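Long-range contacts in glycinin A3B4 subunit (Glycine max, PDB 2D5F), which probably serves as a seed storage protein, an 11S globulin whose subunits assemble into hexamers that hold amino acids in reserve for the germinating soybean: residues His21-Glu26 against Arg234-Thr239; Ile30-Ser35 against Thr46-Thr51; Gln67-Val72 against Ala143-Asp148; Gln158-Phe163 against His173-Gln178. All blocks are in the same frame, centred on the assembly; numbering follows the deposited sequence.

Contact 1. Residues His21-Glu26 against Arg234-Thr239; sequences HRVESE and RKQIVT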
loop_
_atom_site.group_PDB
_atom_site.type_symbol
_atom_site.label_atom_id
_atom_site.label_comp_id
_atom_site.label_asym_id
_atom_site.label_seq_id
_atom_site.Cartn_x
_atom_site.Cartn_y
_atom_site.Cartn_z
ATOM N N HIS B 21 13.081 -24.330 32.078
ATOM C CA HIS B 21 14.235 -23.721 32.729
ATOM C C HIS B 21 13.845 -22.506 33.570
ATOM O O HIS B 21 12.916 -21.770 33.227
ATOM C CB HIS B 21 15.267 -23.314 31.666
ATOM C CG HIS B 21 16.512 -22.699 32.228
ATOM N ND1 HIS B 21 17.430 -23.415 32.969
ATOM C CD2 HIS B 21 16.988 -21.433 32.163
ATOM C CE1 HIS B 21 18.419 -22.616 33.333
ATOM N NE2 HIS B 21 18.174 -21.409 32.857
ATOM N N ARG B 22 14.565 -22.297 34.668
ATOM C CA ARG B 22 14.289 -21.178 35.561
ATOM C C ARG B 22 15.545 -20.362 35.835
ATOM O O ARG B 22 16.643 -20.909 35.937
ATOM C CB ARG B 22 13.717 -21.693 36.891
ATOM C CG ARG B 22 12.533 -22.636 36.721
ATOM C CD ARG B 22 12.126 -23.337 38.020
ATOM N NE ARG B 22 11.147 -22.582 38.799
ATOM C CZ ARG B 22 11.451 -21.712 39.756
ATOM N NH1 ARG B 22 12.719 -21.480 40.067
ATOM N NH2 ARG B 22 10.485 -21.081 40.408
ATOM N N VAL B 23 15.371 -19.050 35.937
ATOM C CA VAL B 23 16.464 -18.131 36.239
ATOM C C VAL B 23 15.983 -17.273 37.397
ATOM O O VAL B 23 15.151 -16.388 37.215
ATOM C CB VAL B 23 16.798 -17.196 35.046
ATOM C CG1 VAL B 23 17.744 -16.083 35.504
ATOM C CG2 VAL B 23 17.432 -17.990 33.916
ATOM N N GLU B 24 16.496 -17.550 38.591
ATOM C CA GLU B 24 16.119 -16.793 39.776
ATOM C C GLU B 24 17.029 -15.583 39.943
ATOM O O GLU B 24 18.248 -15.720 40.026
ATOM C CB GLU B 24 16.194 -17.693 41.013
ATOM C CG GLU B 24 15.065 -18.712 41.085
ATOM C CD GLU B 24 15.290 -19.755 42.157
ATOM O OE1 GLU B 24 15.769 -19.380 43.247
ATOM O OE2 GLU B 24 14.982 -20.945 41.917
ATOM N N SER B 25 16.429 -14.397 39.976
ATOM C CA SER B 25 17.179 -13.153 40.125
ATOM C C SER B 25 16.812 -12.461 41.426
ATOM O O SER B 25 15.860 -12.838 42.103
ATOM C CB SER B 25 16.871 -12.189 38.969
ATOM O OG SER B 25 17.184 -12.766 37.719
ATOM N N GLU B 26 17.565 -11.422 41.755
ATOM C CA GLU B 26 17.308 -10.666 42.964
ATOM C C GLU B 26 15.875 -10.156 43.031
ATOM O O GLU B 26 15.177 -10.368 44.023
ATOM C CB GLU B 26 18.264 -9.480 43.044
ATOM C CG GLU B 26 17.878 -8.453 44.089
ATOM C CD GLU B 26 18.805 -7.262 44.084
ATOM O OE1 GLU B 26 19.830 -7.300 44.792
ATOM O OE2 GLU B 26 18.521 -6.292 43.355
ATOM N N ARG B 234 23.328 -9.433 40.746
ATOM C CA ARG B 234 21.873 -9.401 40.859
ATOM C C ARG B 234 21.140 -10.115 39.719
ATOM O O ARG B 234 19.991 -10.533 39.876
ATOM C CB ARG B 234 21.398 -7.949 40.930
ATOM C CG ARG B 234 21.983 -7.145 42.083
ATOM C CD ARG B 234 21.603 -5.680 41.953
ATOM N NE ARG B 234 22.161 -5.099 40.735
ATOM C CZ ARG B 234 21.770 -3.944 40.207
ATOM N NH1 ARG B 234 20.810 -3.236 40.793
ATOM N NH2 ARG B 234 22.330 -3.502 39.087
ATOM N N LYS B 235 21.819 -10.253 38.582
ATOM C CA LYS B 235 21.259 -10.880 37.384
ATOM C C LYS B 235 20.302 -9.914 36.675
ATOM O O LYS B 235 20.192 -8.755 37.080
ATOM C CB LYS B 235 20.578 -12.212 37.729
ATOM C CG LYS B 235 21.569 -13.229 38.319
ATOM C CD LYS B 235 20.943 -14.592 38.582
ATOM C CE LYS B 235 21.861 -15.466 39.435
ATOM N NZ LYS B 235 23.237 -15.588 38.866
ATOM N N GLN B 236 19.619 -10.392 35.631
ATOM C CA GLN B 236 18.727 -9.563 34.802
ATOM C C GLN B 236 17.504 -8.852 35.397
ATOM O O GLN B 236 16.949 -7.947 34.767
ATOM C CB GLN B 236 18.279 -10.364 33.573
ATOM C CG GLN B 236 17.733 -11.732 33.890
ATOM C CD GLN B 236 18.752 -12.826 33.642
ATOM O OE1 GLN B 236 18.681 -13.540 32.638
ATOM N NE2 GLN B 236 19.713 -12.957 34.549
ATOM N N ILE B 237 17.053 -9.269 36.571
ATOM C CA ILE B 237 15.922 -8.603 37.210
ATOM C C ILE B 237 16.399 -8.201 38.600
ATOM O O ILE B 237 16.727 -9.054 39.429
ATOM C CB ILE B 237 14.684 -9.515 37.337
ATOM C CG1 ILE B 237 14.181 -9.917 35.946
ATOM C CG2 ILE B 237 13.573 -8.778 38.075
ATOM C CD1 ILE B 237 12.919 -10.763 35.971
ATOM N N VAL B 238 16.451 -6.900 38.840
ATOM C CA VAL B 238 16.924 -6.388 40.113
ATOM C C VAL B 238 15.831 -5.745 40.959
ATOM O O VAL B 238 14.751 -5.410 40.463
ATOM C CB VAL B 238 18.027 -5.348 39.884
ATOM C CG1 VAL B 238 19.104 -5.936 38.981
ATOM C CG2 VAL B 238 17.432 -4.085 39.272
ATOM N N THR B 239 16.125 -5.578 42.246
ATOM C CA THR B 239 15.192 -4.946 43.163
ATOM C C THR B 239 15.661 -3.511 43.362
ATOM O O THR B 239 16.821 -3.273 43.705
ATOM C CB THR B 239 15.171 -5.652 44.530
ATOM O OG1 THR B 239 14.717 -7.001 44.366
ATOM C CG2 THR B 239 14.245 -4.917 45.486
HETATM O O HOH W 1 19.363 -3.828 43.368
#
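At the edge of the N-terminal cupin module, S25 and E26, in the chain leading on from strand 21-24, settle against the turn R234-Q236 and the short strand 237-239. CG of E26 stands anti to the backbone N (chi1 167°), and the extended chain beyond CG brings the carboxylate to T239, whose N donates at 2.7 Å to the anti lone pair of E26 OE2, nearly straight (172°). A water donates to OE2 and T239 O and accepts from R234 NH1, linking opposite charges, E26 OE2 and R234 NH1, 4.6 Å apart; R234 also bonds N469 of a second subunit. E26 N gives a straight bond to R234 O at 3.2 Å. The small S25 fits a narrow space, its CB 3.2 Å from I237 O, but its buried OG finds no hydrogen-bond partner in the model. The K235 chain passes E24 O with CD at 3.3 Å before its amine reaches D170. Q236 crosses V23 at about a right angle, its CD 3.9 Å from V23 CG1; an alanine here would probably open a gap beside V23 and I30. Strand 21-24 pairs with strand 28-32, while Q236 and V238 bond strand 56-62 through their backbones.

Contact 2. Residues Ile30-Ser35 against Thr46-Thr51; sequences IETWNS and TVSKRT. With CO3 (carbonate ion), chain E.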
loop_
_atom_site.group_PDB
_atom_site.type_symbol
_atom_site.label_atom_id
_atom_site.label_comp_id
_atom_site.label_asym_id
_atom_site.label_seq_id
_atom_site.Cartn_x
_atom_site.Cartn_y
_atom_site.Cartn_z
ATOM N N ILE B 30 12.491 -15.726 35.901
ATOM C CA ILE B 30 12.268 -15.895 34.472
ATOM C C ILE B 30 12.192 -17.389 34.214
ATOM O O ILE B 30 13.106 -18.139 34.558
ATOM C CB ILE B 30 13.407 -15.301 33.627
ATOM C CG1 ILE B 30 13.447 -13.780 33.802
ATOM C CG2 ILE B 30 13.195 -15.646 32.156
ATOM C CD1 ILE B 30 14.538 -13.100 32.997
ATOM N N GLU B 31 11.081 -17.819 33.631
ATOM C CA GLU B 31 10.865 -19.221 33.315
ATOM C C GLU B 31 10.690 -19.350 31.814
ATOM O O GLU B 31 9.896 -18.626 31.215
ATOM C CB GLU B 31 9.611 -19.719 34.021
ATOM C CG GLU B 31 9.720 -19.719 35.531
ATOM C CD GLU B 31 8.387 -19.958 36.188
ATOM O OE1 GLU B 31 7.674 -18.971 36.461
ATOM O OE2 GLU B 31 8.040 -21.135 36.414
ATOM N N THR B 32 11.429 -20.262 31.197
ATOM C CA THR B 32 11.302 -20.440 29.759
ATOM C C THR B 32 10.940 -21.858 29.364
ATOM O O THR B 32 11.276 -22.815 30.059
ATOM C CB THR B 32 12.610 -20.060 29.020
ATOM O OG1 THR B 32 13.675 -20.924 29.439
ATOM C CG2 THR B 32 12.988 -18.615 29.319
ATOM N N TRP B 33 10.226 -21.976 28.250
ATOM C CA TRP B 33 9.860 -23.278 27.698
ATOM C C TRP B 33 11.001 -23.564 26.722
ATOM O O TRP B 33 11.435 -22.661 26.005
ATOM C CB TRP B 33 8.537 -23.191 26.933
ATOM C CG TRP B 33 7.281 -23.282 27.790
ATOM C CD1 TRP B 33 6.440 -24.359 27.897
ATOM C CD2 TRP B 33 6.708 -22.244 28.602
ATOM N NE1 TRP B 33 5.378 -24.054 28.718
ATOM C CE2 TRP B 33 5.518 -22.765 29.167
ATOM C CE3 TRP B 33 7.084 -20.925 28.910
ATOM C CZ2 TRP B 33 4.696 -22.011 30.017
ATOM C CZ3 TRP B 33 6.265 -20.171 29.759
ATOM C CH2 TRP B 33 5.086 -20.721 30.304
ATOM N N ASN B 34 11.511 -24.792 26.713
ATOM C CA ASN B 34 12.599 -25.155 25.806
ATOM C C ASN B 34 12.091 -24.988 24.368
ATOM O O ASN B 34 11.077 -25.580 23.991
ATOM C CB ASN B 34 13.013 -26.611 26.041
ATOM C CG ASN B 34 14.281 -26.983 25.301
ATOM O OD1 ASN B 34 14.428 -26.698 24.113
ATOM N ND2 ASN B 34 15.205 -27.633 26.002
ATOM N N SER B 35 12.794 -24.201 23.562
ATOM C CA SER B 35 12.356 -23.974 22.186
ATOM C C SER B 35 12.479 -25.214 21.294
ATOM O O SER B 35 12.021 -25.210 20.154
ATOM C CB SER B 35 13.144 -22.814 21.564
ATOM O OG SER B 35 14.523 -23.125 21.494
ATOM N N THR B 46 8.687 -19.659 20.845
ATOM C CA THR B 46 8.956 -20.202 22.166
ATOM C C THR B 46 8.292 -19.232 23.128
ATOM O O THR B 46 7.842 -18.160 22.715
ATOM C CB THR B 46 10.462 -20.378 22.486
ATOM O OG1 THR B 46 10.580 -21.229 23.634
ATOM C CG2 THR B 46 11.133 -19.062 22.796
ATOM N N VAL B 47 8.203 -19.605 24.398
ATOM C CA VAL B 47 7.539 -18.760 25.375
ATOM C C VAL B 47 8.375 -18.552 26.628
ATOM O O VAL B 47 9.140 -19.427 27.035
ATOM C CB VAL B 47 6.168 -19.369 25.774
ATOM C CG1 VAL B 47 5.448 -18.458 26.758
ATOM C CG2 VAL B 47 5.315 -19.594 24.523
ATOM N N SER B 48 8.209 -17.386 27.237
ATOM C CA SER B 48 8.935 -17.027 28.445
ATOM C C SER B 48 7.988 -16.377 29.454
ATOM O O SER B 48 7.262 -15.446 29.120
ATOM C CB SER B 48 10.060 -16.060 28.082
ATOM O OG SER B 48 10.657 -15.506 29.235
ATOM N N LYS B 49 7.993 -16.883 30.684
ATOM C CA LYS B 49 7.149 -16.343 31.749
ATOM C C LYS B 49 8.036 -15.512 32.670
ATOM O O LYS B 49 9.005 -16.019 33.222
ATOM C CB LYS B 49 6.505 -17.479 32.534
ATOM C CG LYS B 49 5.582 -17.026 33.646
ATOM C CD LYS B 49 4.952 -18.234 34.325
ATOM C CE LYS B 49 4.067 -17.821 35.486
ATOM N NZ LYS B 49 3.549 -19.012 36.225
ATOM N N ARG B 50 7.707 -14.237 32.830
ATOM C CA ARG B 50 8.517 -13.359 33.667
ATOM C C ARG B 50 7.781 -12.861 34.892
ATOM O O ARG B 50 6.603 -12.501 34.827
ATOM C CB ARG B 50 9.019 -12.168 32.850
ATOM C CG ARG B 50 10.079 -12.545 31.827
ATOM C CD ARG B 50 10.176 -11.529 30.696
ATOM N NE ARG B 50 10.646 -12.172 29.473
ATOM C CZ ARG B 50 10.447 -11.702 28.248
ATOM N NH1 ARG B 50 10.916 -12.369 27.204
ATOM N NH2 ARG B 50 9.783 -10.570 28.066
ATOM N N THR B 51 8.484 -12.849 36.017
ATOM C CA THR B 51 7.898 -12.379 37.258
ATOM C C THR B 51 8.752 -11.276 37.846
ATOM O O THR B 51 9.949 -11.450 38.063
ATOM C CB THR B 51 7.770 -13.513 38.293
ATOM O OG1 THR B 51 6.890 -14.523 37.785
ATOM C CG2 THR B 51 7.200 -12.975 39.602
HETATM C C CO3 E . 9.018 -8.252 30.971
HETATM O O1 CO3 E . 9.767 -7.506 31.677
HETATM O O2 CO3 E . 9.471 -8.731 29.874
HETATM O O3 CO3 E . 7.818 -8.511 31.366
HETATM O O HOH W 2 8.355 -16.310 36.076
#
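E31 and K49 lie side by side and point the same way from neighbouring antiparallel strands of the cupin jelly-roll sheet, 28-32 and 46-52. They form a hydrogen-bonded pair, with E31 N to K49 O at 2.8 Å and K49 N to E31 O at 2.6 Å. Both chains suit a partly exposed face: the aliphatic part of K49 runs past the carboxylate, its CD 3.5 Å from E31 OE1, and the charges probably attract although NZ stays beyond salt-bridge distance. W33 also lies alongside V47, touching V47 CG1 with CZ3 at 3.6 Å. The indole rim is turned to the backbone, so that K49 N sits at the ring edge. W33 N bonds V47 O at 3.0 Å. Tryptophan suits this buried place because its broad ring fills the space while its one polar group, the N-H, is satisfied by L17 O. On the other face, I30 and R50 run side by side, CG1 and CG in touch. The chain of R50, extended from CG to NE, reaches toward a carbonate ion, probably from the crystallisation liquor and held also by H58, Y131 and T133; at the guanidinium edge R50 NH2 bonds carbonate O2 at 2.6 Å.

Contact 3. Residues Gln67-Val72 against Ala143-Asp148; sequences QMIIVV and AISLLD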
loop_
_atom_site.group_PDB
_atom_site.type_symbol
_atom_site.label_atom_id
_atom_site.label_comp_id
_atom_site.label_asym_id
_atom_site.label_seq_id
_atom_site.Cartn_x
_atom_site.Cartn_y
_atom_site.Cartn_z
ATOM N N GLN B 67 8.018 -9.657 20.237
ATOM C CA GLN B 67 7.490 -10.406 21.368
ATOM C C GLN B 67 6.100 -9.850 21.625
ATOM O O GLN B 67 5.874 -8.644 21.501
ATOM C CB GLN B 67 8.316 -10.187 22.642
ATOM C CG GLN B 67 9.735 -10.718 22.624
ATOM C CD GLN B 67 10.464 -10.432 23.931
ATOM O OE1 GLN B 67 10.032 -10.861 25.001
ATOM N NE2 GLN B 67 11.569 -9.699 23.845
ATOM N N MET B 68 5.166 -10.731 21.950
ATOM C CA MET B 68 3.821 -10.301 22.296
ATOM C C MET B 68 3.660 -10.808 23.720
ATOM O O MET B 68 3.742 -12.005 23.968
ATOM C CB MET B 68 2.774 -10.924 21.390
ATOM C CG MET B 68 1.366 -10.538 21.798
ATOM S SD MET B 68 0.155 -10.996 20.572
ATOM C CE MET B 68 0.021 -9.457 19.699
ATOM N N ILE B 69 3.453 -9.887 24.651
ATOM C CA ILE B 69 3.341 -10.237 26.058
ATOM C C ILE B 69 1.966 -9.948 26.648
ATOM O O ILE B 69 1.353 -8.922 26.352
ATOM C CB ILE B 69 4.369 -9.444 26.877
ATOM C CG1 ILE B 69 5.743 -9.545 26.215
ATOM C CG2 ILE B 69 4.429 -9.968 28.307
ATOM C CD1 ILE B 69 6.755 -8.563 26.767
ATOM N N ILE B 70 1.474 -10.867 27.468
ATOM C CA ILE B 70 0.207 -10.645 28.138
ATOM C C ILE B 70 0.521 -10.607 29.628
ATOM O O ILE B 70 1.181 -11.500 30.157
ATOM C CB ILE B 70 -0.844 -11.748 27.848
ATOM C CG1 ILE B 70 -2.155 -11.373 28.554
ATOM C CG2 ILE B 70 -0.345 -13.112 28.300
ATOM C CD1 ILE B 70 -3.337 -12.234 28.193
ATOM N N VAL B 71 0.088 -9.539 30.285
ATOM C CA VAL B 71 0.309 -9.376 31.713
ATOM C C VAL B 71 -0.839 -10.081 32.399
ATOM O O VAL B 71 -1.985 -9.661 32.265
ATOM C CB VAL B 71 0.285 -7.890 32.123
ATOM C CG1 VAL B 71 0.558 -7.759 33.608
ATOM C CG2 VAL B 71 1.309 -7.112 31.325
ATOM N N VAL B 72 -0.543 -11.152 33.127
ATOM C CA VAL B 72 -1.592 -11.894 33.804
ATOM C C VAL B 72 -1.746 -11.537 35.282
ATOM O O VAL B 72 -2.665 -12.019 35.935
ATOM C CB VAL B 72 -1.385 -13.424 33.667
ATOM C CG1 VAL B 72 -1.320 -13.808 32.185
ATOM C CG2 VAL B 72 -0.124 -13.860 34.397
ATOM N N ALA B 143 4.025 -11.960 33.721
ATOM C CA ALA B 143 3.738 -11.785 32.304
ATOM C C ALA B 143 4.198 -12.986 31.488
ATOM O O ALA B 143 5.208 -13.621 31.807
ATOM C CB ALA B 143 4.410 -10.517 31.796
ATOM N N ILE B 144 3.443 -13.302 30.439
ATOM C CA ILE B 144 3.782 -14.420 29.564
ATOM C C ILE B 144 4.104 -13.869 28.182
ATOM O O ILE B 144 3.256 -13.263 27.526
ATOM C CB ILE B 144 2.623 -15.448 29.456
ATOM C CG1 ILE B 144 2.580 -16.335 30.710
ATOM C CG2 ILE B 144 2.826 -16.340 28.240
ATOM C CD1 ILE B 144 2.221 -15.607 31.979
ATOM N N SER B 145 5.334 -14.098 27.741
ATOM C CA SER B 145 5.775 -13.590 26.459
ATOM C C SER B 145 5.904 -14.614 25.342
ATOM O O SER B 145 6.536 -15.653 25.502
ATOM C CB SER B 145 7.116 -12.871 26.625
ATOM O OG SER B 145 7.597 -12.432 25.369
ATOM N N LEU B 146 5.287 -14.305 24.207
ATOM C CA LEU B 146 5.381 -15.153 23.035
ATOM C C LEU B 146 6.576 -14.594 22.262
ATOM O O LEU B 146 6.540 -13.446 21.802
ATOM C CB LEU B 146 4.105 -15.044 22.185
ATOM C CG LEU B 146 3.935 -15.993 20.982
ATOM C CD1 LEU B 146 4.947 -15.671 19.869
ATOM C CD2 LEU B 146 4.097 -17.433 21.454
ATOM N N LEU B 147 7.644 -15.384 22.169
ATOM C CA LEU B 147 8.850 -14.983 21.446
ATOM C C LEU B 147 8.728 -15.505 20.012
ATOM O O LEU B 147 8.962 -16.682 19.745
ATOM C CB LEU B 147 10.108 -15.565 22.115
ATOM C CG LEU B 147 10.665 -14.927 23.404
ATOM C CD1 LEU B 147 9.619 -14.901 24.487
ATOM C CD2 LEU B 147 11.878 -15.720 23.879
ATOM N N ASP B 148 8.348 -14.624 19.096
ATOM C CA ASP B 148 8.163 -14.996 17.699
ATOM C C ASP B 148 9.497 -15.148 16.957
ATOM O O ASP B 148 9.804 -14.375 16.051
ATOM C CB ASP B 148 7.272 -13.945 17.024
ATOM C CG ASP B 148 6.831 -14.347 15.624
ATOM O OD1 ASP B 148 6.779 -15.562 15.327
ATOM O OD2 ASP B 148 6.522 -13.441 14.825
#
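Q67 follows S145 from CB to OE1. Its CB lies 3.6 Å from S145 OG; CG, set anti to the carbonyl carbon (chi1 -66°), and CD follow at slightly longer range. The extended chain then brings OE1 to S145 OG at 2.9 Å, where the hydroxyl donates in the carbonyl plane, on a lone pair. L147 CD1 brushes the same oxygen, and R50 NH1 bonds it too; an amide suits this buried place because its carbonyl oxygen can accept from both the hydroxyl and the guanidinium while the group stays neutral. A leucine in its place would probably leave S145 OG and R50 NH1 without their shared acceptor. The backbones beneath are neighbouring antiparallel strands of the cupin jelly roll: M68 and L146 bond each other in both directions, with L146 N to M68 O at 2.8 Å, and I70 and I144 do the same. On the face of Q67, I69 CG2 packs at 3.5 Å on CB of A143, whose small side chain also borders the carbonate pocket. On the other face, I70 CG2 meets I144 CB at 3.9 Å, while I144 CD1 touches V72 CG2. M68, I70 and L146 pack on F444 of strand 438-445, in the second cupin module.

Contact 4. Residues Gln158-Phe163 against His173-Gln178; sequences QNPRVF and HPETMQ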
loop_
_atom_site.group_PDB
_atom_site.type_symbol
_atom_site.label_atom_id
_atom_site.label_comp_id
_atom_site.label_asym_id
_atom_site.label_seq_id
_atom_site.Cartn_x
_atom_site.Cartn_y
_atom_site.Cartn_z
ATOM N N GLN B 158 16.800 -19.668 14.103
ATOM C CA GLN B 158 15.659 -19.971 14.968
ATOM C C GLN B 158 15.856 -19.835 16.473
ATOM O O GLN B 158 14.883 -19.831 17.221
ATOM C CB GLN B 158 15.149 -21.380 14.662
ATOM C CG GLN B 158 15.935 -22.483 15.344
ATOM C CD GLN B 158 15.117 -23.180 16.409
ATOM O OE1 GLN B 158 14.123 -23.846 16.107
ATOM N NE2 GLN B 158 15.523 -23.025 17.668
ATOM N N ASN B 159 17.098 -19.722 16.926
ATOM C CA ASN B 159 17.342 -19.620 18.359
ATOM C C ASN B 159 16.872 -18.321 18.994
ATOM O O ASN B 159 16.979 -17.247 18.402
ATOM C CB ASN B 159 18.832 -19.766 18.679
ATOM C CG ASN B 159 19.383 -21.130 18.316
ATOM O OD1 ASN B 159 19.604 -21.432 17.145
ATOM N ND2 ASN B 159 19.609 -21.961 19.325
ATOM N N PRO B 160 16.322 -18.410 20.212
ATOM C CA PRO B 160 15.869 -17.202 20.898
ATOM C C PRO B 160 17.154 -16.523 21.375
ATOM O O PRO B 160 18.142 -17.200 21.681
ATOM C CB PRO B 160 15.018 -17.751 22.042
ATOM C CG PRO B 160 15.613 -19.102 22.303
ATOM C CD PRO B 160 15.865 -19.622 20.916
ATOM N N ARG B 161 17.163 -15.197 21.408
ATOM C CA ARG B 161 18.350 -14.462 21.835
ATOM C C ARG B 161 17.932 -13.214 22.585
ATOM O O ARG B 161 16.985 -12.543 22.183
ATOM C CB ARG B 161 19.184 -14.002 20.631
ATOM C CG ARG B 161 19.873 -15.069 19.802
ATOM C CD ARG B 161 20.691 -14.378 18.717
ATOM N NE ARG B 161 21.634 -15.264 18.038
ATOM C CZ ARG B 161 21.287 -16.226 17.188
ATOM N NH1 ARG B 161 22.224 -16.977 16.622
ATOM N NH2 ARG B 161 20.006 -16.434 16.901
ATOM N N VAL B 162 18.656 -12.894 23.656
ATOM C CA VAL B 162 18.376 -11.696 24.438
ATOM C C VAL B 162 19.670 -10.901 24.607
ATOM O O VAL B 162 20.636 -11.380 25.207
ATOM C CB VAL B 162 17.817 -12.032 25.840
ATOM C CG1 VAL B 162 17.408 -10.738 26.558
ATOM C CG2 VAL B 162 16.621 -12.958 25.717
ATOM N N PHE B 163 19.693 -9.693 24.055
ATOM C CA PHE B 163 20.863 -8.832 24.156
ATOM C C PHE B 163 20.652 -7.853 25.308
ATOM O O PHE B 163 19.848 -6.927 25.197
ATOM C CB PHE B 163 21.081 -8.049 22.852
ATOM C CG PHE B 163 21.447 -8.910 21.670
ATOM C CD1 PHE B 163 20.501 -9.742 21.071
ATOM C CD2 PHE B 163 22.744 -8.897 21.163
ATOM C CE1 PHE B 163 20.845 -10.551 19.985
ATOM C CE2 PHE B 163 23.099 -9.701 20.076
ATOM C CZ PHE B 163 22.149 -10.530 19.485
ATOM N N HIS B 173 17.718 -19.054 27.798
ATOM C CA HIS B 173 17.371 -20.172 26.933
ATOM C C HIS B 173 18.623 -21.019 26.793
ATOM O O HIS B 173 19.326 -20.955 25.786
ATOM C CB HIS B 173 16.888 -19.659 25.569
ATOM C CG HIS B 173 15.794 -18.642 25.672
ATOM N ND1 HIS B 173 16.044 -17.295 25.829
ATOM C CD2 HIS B 173 14.448 -18.783 25.712
ATOM C CE1 HIS B 173 14.897 -16.649 25.964
ATOM N NE2 HIS B 173 13.914 -17.530 25.899
ATOM N N PRO B 174 18.919 -21.825 27.826
ATOM C CA PRO B 174 20.088 -22.705 27.878
ATOM C C PRO B 174 20.185 -23.709 26.742
ATOM O O PRO B 174 21.285 -24.072 26.323
ATOM C CB PRO B 174 19.949 -23.374 29.243
ATOM C CG PRO B 174 18.479 -23.429 29.441
ATOM C CD PRO B 174 18.047 -22.057 28.990
ATOM N N GLU B 175 19.043 -24.155 26.236
ATOM C CA GLU B 175 19.055 -25.120 25.152
ATOM C C GLU B 175 19.814 -24.600 23.931
ATOM O O GLU B 175 20.215 -25.384 23.075
ATOM C CB GLU B 175 17.625 -25.504 24.749
ATOM C CG GLU B 175 16.877 -24.471 23.908
ATOM C CD GLU B 175 16.141 -23.430 24.733
ATOM O OE1 GLU B 175 15.298 -22.720 24.145
ATOM O OE2 GLU B 175 16.398 -23.316 25.954
ATOM N N THR B 176 20.028 -23.286 23.859
ATOM C CA THR B 176 20.739 -22.697 22.722
ATOM C C THR B 176 22.260 -22.724 22.866
ATOM O O THR B 176 22.982 -22.509 21.890
ATOM C CB THR B 176 20.332 -21.219 22.479
ATOM O OG1 THR B 176 20.715 -20.421 23.606
ATOM C CG2 THR B 176 18.831 -21.102 22.244
ATOM N N MET B 177 22.752 -22.978 24.073
ATOM C CA MET B 177 24.194 -23.002 24.286
ATOM C C MET B 177 24.857 -24.245 23.718
ATOM O O MET B 177 26.077 -24.398 23.795
ATOM C CB MET B 177 24.522 -22.863 25.773
ATOM C CG MET B 177 24.171 -21.493 26.339
ATOM S SD MET B 177 24.488 -20.154 25.149
ATOM C CE MET B 177 26.249 -20.380 24.818
ATOM N N GLN B 178 24.053 -25.129 23.139
ATOM C CA GLN B 178 24.584 -26.342 22.540
ATOM C C GLN B 178 24.764 -26.156 21.034
ATOM O O GLN B 178 25.612 -25.379 20.589
ATOM C CB GLN B 178 23.656 -27.526 22.813
ATOM C CG GLN B 178 24.082 -28.797 22.099
ATOM C CD GLN B 178 25.590 -28.986 22.112
ATOM O OE1 GLN B 178 26.223 -28.953 23.171
ATOM N NE2 GLN B 178 26.174 -29.185 20.932
#
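This is a buried apolar contact between two loops of the N-terminal cupin module, made with no hydrogen bond across it: P160, in the loop between strands 141-147 and 163-164, lies over the ring of H173, in the chain that follows strand 163-164. P160 CB stands over one face of the imidazole, 3.8 Å from its centroid and 7° off the ring normal, which makes a CH-pi contact. P160 CG comes closer to the base of the ring, 3.4 Å from H173 CG. Proline suits this place, since its compact, rigid ring offers C-H groups to an aromatic face. V162 CG2 approaches the same imidazole at its edge, near the ring plane, the two side chains crossing at about a right angle. The two loops flank strand 163-164, which pairs with strand 56-62 in a sheet of the cupin fold. The partner loop is shaped by a single 3-10 turn, P174-T176, in which the carbonyl of H173 takes two donors: T176 N at 3.1 Å and T176 OG1 at 2.6 Å. OG1 lies between the backbone N and the carbonyl carbon (chi1 64°), bent back to that oxygen, while CG2 is presented to the other loop. Threonine thus closes the turn with its hydroxyl and packs with its methyl, which lies 3.6 Å from P160 CD and 3.8 Å from N159 CB. E175 turns its carboxylate to S35 OG. Another subunit borders the site, where Q10 of that chain bonds T176 O and packs on N159 and R161.

Contacts 1, 2 and 3 reach one antiparallel sheet of the N-terminal cupin module, in the order 21-24, 28-32, 46-52, 141-147 and 67-73; contact 1 also joins it to the module's other sheet, where strand 237-239 pairs with 56-62. The centres of contacts 2 and 3 are about 9 Å apart, and S48 and R50 probably bond S145 and A143 through their backbones; R50 and A143 border the same carbonate pocket. Contact 1, its centre about 13 Å from that of contact 2, encloses the others in sequence; within it contacts 2, 3 and 4 follow in series. Contact 4 lies outside the sheet, yet H173 packs on T32 of contact 2 and L147 of contact 3, so the core continues into loops that meet another subunit.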